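Long-range contacts in farnesyltransferase, putative (Trypanosoma cruzi, PDB 3WCA), which probably catalyses the magnesium-dependent joining of two farnesyl diphosphate molecules into squalene with NADPH or NADH, the first step from farnesyl diphosphate toward lanosterol: residues 201-206 with 289-294; 207-212 with 299-304; 249-254 with 293-298. The protein carries 1 engineered substitution. One frame throughout, in Å; residues are numbered along the deposited sequence.

Interaction 1: 201-206 with 289-294; sequences QKTNII and ATLSLV. With FPS (S-[(2E,6E)-3,7,11-trimethyldodeca-2,6,10-trienyl] trihydrogen thiodiphosphate), chain E.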
loop_
_atom_site.group_PDB
_atom_site.type_symbol
_atom_site.label_atom_id
_atom_site.label_comp_id
_atom_site.label_asym_id
_atom_site.label_seq_id
_atom_site.Cartn_x
_atom_site.Cartn_y
_atom_site.Cartn_z
ATOM N N GLN A 201 -2.867 -1.018 1.211
ATOM C CA GLN A 201 -2.146 -1.871 2.128
ATOM C C GLN A 201 -3.034 -3.005 2.628
ATOM O O GLN A 201 -2.612 -4.146 2.649
ATOM C CB GLN A 201 -1.598 -1.050 3.308
ATOM C CG GLN A 201 -0.645 -1.821 4.236
ATOM C CD GLN A 201 0.601 -2.347 3.519
ATOM O OE1 GLN A 201 1.227 -1.637 2.739
ATOM N NE2 GLN A 201 0.966 -3.591 3.796
ATOM N N LYS A 202 -4.266 -2.692 3.001
ATOM C CA LYS A 202 -5.168 -3.712 3.519
ATOM C C LYS A 202 -5.529 -4.780 2.488
ATOM O O LYS A 202 -5.603 -5.963 2.825
ATOM C CB LYS A 202 -6.433 -3.061 4.097
ATOM C CG LYS A 202 -6.166 -2.279 5.385
ATOM C CD LYS A 202 -7.456 -1.891 6.092
ATOM C CE LYS A 202 -7.180 -1.090 7.358
ATOM N NZ LYS A 202 -8.440 -0.686 8.058
ATOM N N THR A 203 -5.746 -4.379 1.237
ATOM C CA THR A 203 -6.079 -5.355 0.209
ATOM C C THR A 203 -4.889 -6.289 0.031
ATOM O O THR A 203 -5.063 -7.488 -0.155
ATOM C CB THR A 203 -6.438 -4.679 -1.125
ATOM O OG1 THR A 203 -7.556 -3.804 -0.920
ATOM C CG2 THR A 203 -6.838 -5.720 -2.164
ATOM N N ASN A 204 -3.674 -5.759 0.124
ATOM C CA ASN A 204 -2.525 -6.632 -0.028
ATOM C C ASN A 204 -2.387 -7.546 1.182
ATOM O O ASN A 204 -2.107 -8.722 1.030
ATOM C CB ASN A 204 -1.238 -5.830 -0.235
ATOM C CG ASN A 204 -1.200 -5.117 -1.587
ATOM O OD1 ASN A 204 -1.964 -5.439 -2.500
ATOM N ND2 ASN A 204 -0.302 -4.153 -1.717
ATOM N N ILE A 205 -2.581 -7.008 2.383
ATOM C CA ILE A 205 -2.471 -7.823 3.594
ATOM C C ILE A 205 -3.480 -8.979 3.547
ATOM O O ILE A 205 -3.177 -10.113 3.955
ATOM C CB ILE A 205 -2.687 -6.952 4.870
ATOM C CG1 ILE A 205 -1.382 -6.224 5.211
ATOM C CG2 ILE A 205 -3.128 -7.824 6.058
ATOM C CD1 ILE A 205 -1.506 -5.196 6.341
ATOM N N ILE A 206 -4.673 -8.691 3.032
ATOM C CA ILE A 206 -5.708 -9.700 2.907
ATOM C C ILE A 206 -5.308 -10.754 1.871
ATOM O O ILE A 206 -5.387 -11.959 2.142
ATOM C CB ILE A 206 -7.051 -9.078 2.478
ATOM C CG1 ILE A 206 -7.605 -8.211 3.606
ATOM C CG2 ILE A 206 -8.039 -10.172 2.098
ATOM C CD1 ILE A 206 -8.879 -7.461 3.241
ATOM N N ALA A 289 -10.217 -4.547 -7.651
ATOM C CA ALA A 289 -10.384 -5.755 -8.462
ATOM C C ALA A 289 -9.892 -6.955 -7.648
ATOM O O ALA A 289 -10.544 -8.008 -7.618
ATOM C CB ALA A 289 -9.597 -5.653 -9.782
ATOM N N THR A 290 -8.748 -6.800 -6.989
ATOM C CA THR A 290 -8.210 -7.873 -6.164
ATOM C C THR A 290 -9.188 -8.183 -5.019
ATOM O O THR A 290 -9.506 -9.343 -4.750
ATOM C CB THR A 290 -6.871 -7.471 -5.552
ATOM O OG1 THR A 290 -5.922 -7.259 -6.596
ATOM C CG2 THR A 290 -6.351 -8.549 -4.621
ATOM N N LEU A 291 -9.664 -7.129 -4.363
ATOM C CA LEU A 291 -10.587 -7.262 -3.257
ATOM C C LEU A 291 -11.867 -7.994 -3.668
ATOM O O LEU A 291 -12.398 -8.800 -2.901
ATOM C CB LEU A 291 -10.944 -5.881 -2.699
ATOM C CG LEU A 291 -11.639 -5.926 -1.335
ATOM C CD1 LEU A 291 -10.616 -6.375 -0.266
ATOM C CD2 LEU A 291 -12.235 -4.563 -1.004
ATOM N N SER A 292 -12.365 -7.715 -4.869
ATOM C CA SER A 292 -13.582 -8.378 -5.339
ATOM C C SER A 292 -13.308 -9.857 -5.589
ATOM O O SER A 292 -14.202 -10.689 -5.474
ATOM C CB SER A 292 -14.090 -7.729 -6.626
ATOM O OG SER A 292 -13.270 -8.054 -7.726
ATOM N N LEU A 293 -12.064 -10.179 -5.922
ATOM C CA LEU A 293 -11.666 -11.555 -6.187
ATOM C C LEU A 293 -11.383 -12.355 -4.916
ATOM O O LEU A 293 -11.682 -13.546 -4.860
ATOM C CB LEU A 293 -10.419 -11.583 -7.070
ATOM C CG LEU A 293 -10.604 -11.923 -8.549
ATOM C CD1 LEU A 293 -11.561 -10.945 -9.212
ATOM C CD2 LEU A 293 -9.244 -11.893 -9.232
ATOM N N VAL A 294 -10.803 -11.723 -3.898
ATOM C CA VAL A 294 -10.496 -12.453 -2.678
ATOM C C VAL A 294 -11.703 -12.627 -1.781
ATOM O O VAL A 294 -11.730 -13.527 -0.950
ATOM C CB VAL A 294 -9.381 -11.784 -1.827
ATOM C CG1 VAL A 294 -8.109 -11.653 -2.640
ATOM C CG2 VAL A 294 -9.859 -10.441 -1.301
HETATM C C1 FPS E . 3.719 -2.578 -1.478
HETATM S S1 FPS E . 5.184 -2.380 -2.606
HETATM C C2 FPS E . 3.269 -1.183 -0.945
HETATM C C3 FPS E . 1.997 -0.683 -0.686
HETATM C C4 FPS E . 0.713 -1.459 -0.878
HETATM C C5 FPS E . 1.907 0.744 -0.195
HETATM C C6 FPS E . 2.150 1.886 -1.230
HETATM C C7 FPS E . 1.149 2.977 -0.918
HETATM C C8 FPS E . 0.761 3.975 -1.726
HETATM C C10 FPS E . -0.272 4.958 -1.143
HETATM C C9 FPS E . 1.287 4.172 -3.153
HETATM C C11 FPS E . -1.152 5.571 -2.209
HETATM C C12 FPS E . -1.761 6.840 -1.671
HETATM C C13 FPS E . -2.058 7.938 -2.400
HETATM C C14 FPS E . -1.809 8.054 -3.910
HETATM C C15 FPS E . -2.679 9.126 -1.669
HETATM P PA FPS E . 4.580 -2.479 -4.584
HETATM O O1A FPS E . 3.425 -1.468 -4.833
HETATM O O2A FPS E . 5.775 -2.122 -5.433
HETATM O O3A FPS E . 4.286 -4.018 -5.177
HETATM P PB FPS E . 3.384 -5.357 -4.666
HETATM O O1B FPS E . 2.572 -5.968 -5.847
HETATM O O2B FPS E . 4.371 -6.473 -4.169
HETATM O O3B FPS E . 2.312 -4.909 -3.588
#
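T203 and L291 mark the nearest approach of two helical segments, 201-206 and 289-294, whose axes come within 9.7 Å at an angle of 35°, with the CA atoms of the pair 6.0 Å apart. No hydrogen bond crosses the gap, and the contact is made largely by methyl groups. A first torsion of -59° in T203 sends CG2 away from its own backbone N and into the interface, where it lies 3.8 Å from T290 CG2 and as far from the backbone N of L291. Threonine suits such a place because its hydroxyl can be settled within its own helix: T203 OG1 bonds to the carbonyl of F199, and T290 OG1 does the same with M286. One turn further on, I206 presents two branches. Its CD1 meets L291 CD1 at 4.1 Å, while its CG2 lies 3.9 Å from V294 CG2, so a single beta-branched residue spans one turn of the partner helix. The pair belongs to the all-helical fold of the isoprenoid synthases, in which helices surround a central substrate cavity. Helix 191-207 lines that cavity with residues that take no part in the helix pairing: Q201 OE1 comes to 3.6 Å from C3 of the bound farnesyl thiodiphosphate, and N204 ND2 lies 3.3 Å from its terminal phosphate oxygen O3B. K202 turns its long chain elsewhere, to salt bridges with D158 and D256. On the partner helix, L291 also packs against V254 and L258 of helix 243-258, which closes over the apolar patch.

Interaction 2: 207-212 with 299-304; sequences RDFYED and DVFHTK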
loop_
_atom_site.group_PDB
_atom_site.type_symbol
_atom_site.label_atom_id
_atom_site.label_comp_id
_atom_site.label_asym_id
_atom_site.label_seq_id
_atom_site.Cartn_x
_atom_site.Cartn_y
_atom_site.Cartn_z
ATOM N N ARG A 207 -4.879 -10.297 0.695
ATOM C CA ARG A 207 -4.483 -11.197 -0.391
ATOM C C ARG A 207 -3.281 -12.067 -0.050
ATOM O O ARG A 207 -3.233 -13.234 -0.444
ATOM C CB ARG A 207 -4.143 -10.406 -1.675
ATOM C CG ARG A 207 -3.658 -11.298 -2.858
ATOM C CD ARG A 207 -2.752 -10.538 -3.859
ATOM N NE ARG A 207 -1.588 -9.946 -3.195
ATOM C CZ ARG A 207 -0.878 -8.926 -3.681
ATOM N NH1 ARG A 207 -1.213 -8.385 -4.851
ATOM N NH2 ARG A 207 0.145 -8.418 -2.985
ATOM N N ASP A 208 -2.314 -11.502 0.671
ATOM C CA ASP A 208 -1.089 -12.227 1.005
ATOM C C ASP A 208 -1.086 -13.023 2.308
ATOM O O ASP A 208 -0.028 -13.440 2.771
ATOM C CB ASP A 208 0.109 -11.261 1.017
ATOM C CG ASP A 208 0.323 -10.572 -0.327
ATOM O OD1 ASP A 208 -0.078 -11.143 -1.360
ATOM O OD2 ASP A 208 0.904 -9.460 -0.348
ATOM N N PHE A 209 -2.258 -13.245 2.897
ATOM C CA PHE A 209 -2.333 -13.999 4.146
ATOM C C PHE A 209 -1.530 -15.300 4.166
ATOM O O PHE A 209 -0.671 -15.486 5.024
ATOM C CB PHE A 209 -3.784 -14.334 4.493
ATOM C CG PHE A 209 -3.925 -15.215 5.713
ATOM C CD1 PHE A 209 -3.893 -14.672 6.990
ATOM C CD2 PHE A 209 -4.051 -16.596 5.579
ATOM C CE1 PHE A 209 -3.984 -15.486 8.110
ATOM C CE2 PHE A 209 -4.143 -17.418 6.706
ATOM C CZ PHE A 209 -4.109 -16.859 7.966
ATOM N N TYR A 210 -1.821 -16.208 3.237
ATOM C CA TYR A 210 -1.137 -17.498 3.205
ATOM C C TYR A 210 0.370 -17.375 3.054
ATOM O O TYR A 210 1.134 -17.980 3.804
ATOM C CB TYR A 210 -1.674 -18.366 2.072
ATOM C CG TYR A 210 -1.163 -19.794 2.107
ATOM C CD1 TYR A 210 -1.492 -20.648 3.159
ATOM C CD2 TYR A 210 -0.359 -20.294 1.082
ATOM C CE1 TYR A 210 -1.039 -21.966 3.190
ATOM C CE2 TYR A 210 0.101 -21.612 1.103
ATOM C CZ TYR A 210 -0.244 -22.439 2.159
ATOM O OH TYR A 210 0.196 -23.744 2.174
ATOM N N GLU A 211 0.787 -16.606 2.060
ATOM C CA GLU A 211 2.200 -16.385 1.797
ATOM C C GLU A 211 2.888 -15.815 3.033
ATOM O O GLU A 211 4.004 -16.199 3.363
ATOM C CB GLU A 211 2.349 -15.413 0.626
ATOM C CG GLU A 211 3.776 -15.024 0.291
ATOM C CD GLU A 211 3.824 -13.979 -0.803
ATOM O OE1 GLU A 211 3.187 -14.199 -1.857
ATOM O OE2 GLU A 211 4.492 -12.942 -0.610
ATOM N N ASP A 212 2.217 -14.900 3.719
ATOM C CA ASP A 212 2.803 -14.296 4.908
ATOM C C ASP A 212 2.906 -15.245 6.098
ATOM O O ASP A 212 3.939 -15.285 6.782
ATOM C CB ASP A 212 2.013 -13.050 5.323
ATOM C CG ASP A 212 2.154 -11.897 4.324
ATOM O OD1 ASP A 212 3.178 -11.850 3.614
ATOM O OD2 ASP A 212 1.255 -11.032 4.264
ATOM N N ASP A 299 -9.776 -19.906 -1.702
ATOM C CA ASP A 299 -8.486 -20.165 -2.334
ATOM C C ASP A 299 -7.428 -19.275 -1.707
ATOM O O ASP A 299 -6.239 -19.567 -1.763
ATOM C CB ASP A 299 -8.543 -19.886 -3.842
ATOM C CG ASP A 299 -9.351 -20.927 -4.604
ATOM O OD1 ASP A 299 -9.476 -22.057 -4.097
ATOM O OD2 ASP A 299 -9.840 -20.620 -5.717
ATOM N N VAL A 300 -7.877 -18.177 -1.117
ATOM C CA VAL A 300 -6.986 -17.231 -0.461
ATOM C C VAL A 300 -6.122 -17.914 0.604
ATOM O O VAL A 300 -5.019 -17.459 0.911
ATOM C CB VAL A 300 -7.821 -16.092 0.206
ATOM C CG1 VAL A 300 -6.962 -15.274 1.150
ATOM C CG2 VAL A 300 -8.435 -15.199 -0.877
ATOM N N PHE A 301 -6.607 -19.023 1.153
ATOM C CA PHE A 301 -5.866 -19.689 2.208
ATOM C C PHE A 301 -4.860 -20.748 1.788
ATOM O O PHE A 301 -4.322 -21.459 2.634
ATOM C CB PHE A 301 -6.848 -20.227 3.247
ATOM C CG PHE A 301 -7.611 -19.136 3.954
ATOM C CD1 PHE A 301 -6.980 -18.321 4.879
ATOM C CD2 PHE A 301 -8.940 -18.876 3.637
ATOM C CE1 PHE A 301 -7.665 -17.258 5.477
ATOM C CE2 PHE A 301 -9.630 -17.813 4.231
ATOM C CZ PHE A 301 -8.989 -17.006 5.148
ATOM N N HIS A 302 -4.584 -20.835 0.491
ATOM C CA HIS A 302 -3.591 -21.783 0.005
ATOM C C HIS A 302 -2.853 -21.299 -1.256
ATOM O O HIS A 302 -2.040 -22.025 -1.820
ATOM C CB HIS A 302 -4.225 -23.160 -0.233
ATOM C CG HIS A 302 -5.211 -23.193 -1.358
ATOM N ND1 HIS A 302 -4.861 -22.917 -2.663
ATOM C CD2 HIS A 302 -6.527 -23.510 -1.380
ATOM C CE1 HIS A 302 -5.920 -23.065 -3.441
ATOM N NE2 HIS A 302 -6.944 -23.426 -2.686
ATOM N N THR A 303 -3.124 -20.070 -1.686
ATOM C CA THR A 303 -2.448 -19.522 -2.856
ATOM C C THR A 303 -2.725 -18.034 -3.028
ATOM O O THR A 303 -3.601 -17.481 -2.360
ATOM C CB THR A 303 -2.892 -20.219 -4.144
ATOM O OG1 THR A 303 -1.986 -19.876 -5.202
ATOM C CG2 THR A 303 -4.280 -19.767 -4.529
ATOM N N LYS A 304 -1.987 -17.389 -3.932
ATOM C CA LYS A 304 -2.196 -15.968 -4.185
ATOM C C LYS A 304 -3.230 -15.767 -5.274
ATOM O O LYS A 304 -3.056 -16.232 -6.396
ATOM C CB LYS A 304 -0.913 -15.267 -4.630
ATOM C CG LYS A 304 -1.125 -13.758 -4.770
ATOM C CD LYS A 304 -0.094 -13.074 -5.628
ATOM C CE LYS A 304 1.272 -13.069 -4.994
ATOM N NZ LYS A 304 2.206 -12.278 -5.848
HETATM O O HOH W 1 -3.108 -15.768 0.918
HETATM O O HOH W 2 -4.857 -14.817 -2.220
#
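Y210, K304 and R207 give the most surface to this contact, where the second aspartate-rich DxxED motif of squalene synthases (D208 to D212) meets the 3-10 turn and loop 299-304. The tyrosine suits a half-exposed edge: its broad ring lies under the loop backbone, and H302 CA sits 3.6 Å from the ring centroid, almost straight above it, as a CH-pi contact. K304 spends its aliphatic part on R207, CG lying 3.7 Å from R207 CD. A bend at chi3 (-68°) then turns its amine to the side of E211, with K304 NZ 4.5 Å from E211 OE1, an attraction beyond salt-bridge range. R207, whose side chain also approaches the bound diphosphate analogue, grips its neighbour D208 side-on: NE reaches OD1 at 2.7 Å, while NH2 meets OD2 at 2.9 Å, nearly straight at 177°. This paired grip fixes the guanidinium's rotation beside the motif. Deeper in, the edge of F301 meets the face of F209 in an offset edge-to-face pair, their centroids 5.3 Å apart and planes at 77°. The backbones are joined through water: one molecule accepts from Y210 N and donates to R207 O and to V300 O, the last at 2.6 Å.

Interaction 3: 249-254 with 293-298; sequences CLNAMV and LVFNNK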
loop_
_atom_site.group_PDB
_atom_site.type_symbol
_atom_site.label_atom_id
_atom_site.label_comp_id
_atom_site.label_asym_id
_atom_site.label_seq_id
_atom_site.Cartn_x
_atom_site.Cartn_y
_atom_site.Cartn_z
ATOM N N CYS A 249 -13.847 -15.039 8.456
ATOM C CA CYS A 249 -12.897 -14.059 8.957
ATOM C C CYS A 249 -12.350 -13.270 7.754
ATOM O O CYS A 249 -12.201 -12.055 7.818
ATOM C CB CYS A 249 -11.769 -14.759 9.705
ATOM S SG CYS A 249 -10.515 -13.624 10.303
ATOM N N LEU A 250 -12.053 -13.976 6.663
ATOM C CA LEU A 250 -11.582 -13.340 5.436
ATOM C C LEU A 250 -12.618 -12.298 5.032
ATOM O O LEU A 250 -12.270 -11.166 4.676
ATOM C CB LEU A 250 -11.441 -14.367 4.311
ATOM C CG LEU A 250 -11.451 -13.841 2.860
ATOM C CD1 LEU A 250 -10.310 -12.850 2.667
ATOM C CD2 LEU A 250 -11.308 -15.011 1.869
ATOM N N ASN A 251 -13.896 -12.668 5.108
ATOM C CA ASN A 251 -14.951 -11.731 4.734
ATOM C C ASN A 251 -15.037 -10.529 5.663
ATOM O O ASN A 251 -15.393 -9.434 5.233
ATOM C CB ASN A 251 -16.307 -12.442 4.655
ATOM C CG ASN A 251 -16.390 -13.370 3.469
ATOM O OD1 ASN A 251 -15.579 -13.268 2.543
ATOM N ND2 ASN A 251 -17.364 -14.280 3.480
ATOM N N ALA A 252 -14.704 -10.731 6.931
ATOM C CA ALA A 252 -14.732 -9.637 7.901
ATOM C C ALA A 252 -13.567 -8.701 7.606
ATOM O O ALA A 252 -13.640 -7.503 7.865
ATOM C CB ALA A 252 -14.615 -10.177 9.331
ATOM N N MET A 253 -12.488 -9.246 7.065
ATOM C CA MET A 253 -11.346 -8.404 6.742
ATOM C C MET A 253 -11.732 -7.511 5.567
ATOM O O MET A 253 -11.473 -6.306 5.575
ATOM C CB MET A 253 -10.138 -9.259 6.392
ATOM C CG MET A 253 -9.561 -10.011 7.586
ATOM S SD MET A 253 -8.723 -8.963 8.817
ATOM C CE MET A 253 -7.347 -8.339 7.848
ATOM N N VAL A 254 -12.375 -8.113 4.570
ATOM C CA VAL A 254 -12.822 -7.388 3.390
ATOM C C VAL A 254 -13.737 -6.238 3.831
ATOM O O VAL A 254 -13.548 -5.088 3.418
ATOM C CB VAL A 254 -13.566 -8.328 2.429
ATOM C CG1 VAL A 254 -14.212 -7.541 1.300
ATOM C CG2 VAL A 254 -12.586 -9.335 1.851
ATOM N N LEU A 293 -12.064 -10.179 -5.922
ATOM C CA LEU A 293 -11.666 -11.555 -6.187
ATOM C C LEU A 293 -11.383 -12.355 -4.916
ATOM O O LEU A 293 -11.682 -13.546 -4.860
ATOM C CB LEU A 293 -10.419 -11.583 -7.070
ATOM C CG LEU A 293 -10.604 -11.923 -8.549
ATOM C CD1 LEU A 293 -11.561 -10.945 -9.212
ATOM C CD2 LEU A 293 -9.244 -11.893 -9.232
ATOM N N VAL A 294 -10.803 -11.723 -3.898
ATOM C CA VAL A 294 -10.496 -12.453 -2.678
ATOM C C VAL A 294 -11.703 -12.627 -1.781
ATOM O O VAL A 294 -11.730 -13.527 -0.950
ATOM C CB VAL A 294 -9.381 -11.784 -1.827
ATOM C CG1 VAL A 294 -8.109 -11.653 -2.640
ATOM C CG2 VAL A 294 -9.859 -10.441 -1.301
ATOM N N PHE A 295 -12.692 -11.762 -1.937
ATOM C CA PHE A 295 -13.873 -11.841 -1.106
ATOM C C PHE A 295 -14.584 -13.192 -1.218
ATOM O O PHE A 295 -14.843 -13.669 -2.311
ATOM C CB PHE A 295 -14.851 -10.726 -1.475
ATOM C CG PHE A 295 -16.138 -10.773 -0.699
ATOM C CD1 PHE A 295 -16.135 -10.674 0.688
ATOM C CD2 PHE A 295 -17.357 -10.918 -1.359
ATOM C CE1 PHE A 295 -17.335 -10.719 1.414
ATOM C CE2 PHE A 295 -18.560 -10.966 -0.651
ATOM C CZ PHE A 295 -18.551 -10.866 0.743
ATOM N N ASN A 296 -14.895 -13.789 -0.070
ATOM C CA ASN A 296 -15.609 -15.057 -0.018
ATOM C C ASN A 296 -14.919 -16.120 -0.866
ATOM O O ASN A 296 -15.571 -17.021 -1.378
ATOM C CB ASN A 296 -17.051 -14.836 -0.503
ATOM C CG ASN A 296 -18.044 -15.826 0.101
ATOM O OD1 ASN A 296 -17.864 -16.299 1.212
ATOM N ND2 ASN A 296 -19.107 -16.122 -0.631
ATOM N N ASN A 297 -13.597 -16.020 -0.996
ATOM C CA ASN A 297 -12.821 -16.965 -1.805
ATOM C C ASN A 297 -11.901 -17.790 -0.927
ATOM O O ASN A 297 -10.896 -17.283 -0.440
ATOM C CB ASN A 297 -11.980 -16.203 -2.841
ATOM C CG ASN A 297 -11.260 -17.130 -3.815
ATOM O OD1 ASN A 297 -11.231 -18.350 -3.631
ATOM N ND2 ASN A 297 -10.667 -16.546 -4.859
ATOM N N LYS A 298 -12.216 -19.067 -0.740
ATOM C CA LYS A 298 -11.385 -19.889 0.127
ATOM C C LYS A 298 -10.001 -20.226 -0.434
ATOM O O LYS A 298 -9.142 -20.745 0.280
ATOM C CB LYS A 298 -12.147 -21.164 0.543
ATOM C CG LYS A 298 -11.808 -22.421 -0.206
ATOM C CD LYS A 298 -12.517 -22.502 -1.533
ATOM C CE LYS A 298 -12.321 -23.883 -2.136
ATOM N NZ LYS A 298 -12.836 -24.942 -1.228
#
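N251 and N296 meet through their side chains where the two backbones come closest, their CA atoms 5.8 Å apart. The N251 amide works in both directions. Its ND2 donates to N296 OD1 at 3.1 Å, straight (174°) and in its own amide plane, though it reaches that oxygen from above the N296 amide, whose plane is turned well away from that of N251. Its OD1 receives the backbone N-H of N296 at 2.8 Å, a bond bent enough to be weak. Asparagine fits because one short side chain carries donor and acceptor together and can serve a backbone group and a side chain at once; the far amide nitrogen of N296 goes to the carbonyl of R339. What N251 grips is the type II turn from V294 to N297 that ends helix 274-294. In this turn N296 takes left-handed backbone angles (phi 53°), a conformation that asparagine tolerates better than most residues. The inner part of the contact is tight. L250 pushes CD2 against the turn, 3.2 Å from V294 O and 3.3 Å from N297 O, so one methyl group lies against both carbonyl oxygens. F295, its ring swung out by a chi1 of 177°, puts CD1 3.2 Å from N251 OD1 and 3.7 Å from V254 CG1, and N296 CB lies over one face of the ring. Toward solvent the fit loosens. N297 leads its amide away from helix 243-258, ND2 bonding at 3.2 Å to L293 O near the end of its own helix, while OD1 takes the N-H of D299. K298 is exposed and makes no contact with segment 249-254, its amine instead forming a salt bridge with E243 near the start of helix 243-258.

Along the chain, helix 191-207 supplies the first side of interaction 1, and the end of that helix, with the DxxED residues that follow, the first side of interaction 2. Helix 243-258 follows, opening interaction 3. Interaction 1 closes its 82-residue loop when helix 274-294 ends; interaction 3 closes a 38-residue loop in the turn beyond, sharing L293 and V294 with it; interaction 2 closes last, at 299-304. Interactions 1 and 2 therefore cross, while interaction 3 is nested inside the loop of interaction 2. All three touch: I206 CG2 lies 3.6 Å from L250 CD1, and V300 CG2 3.7 Å from V294 CB, joining three helices and the loop after helix 274-294.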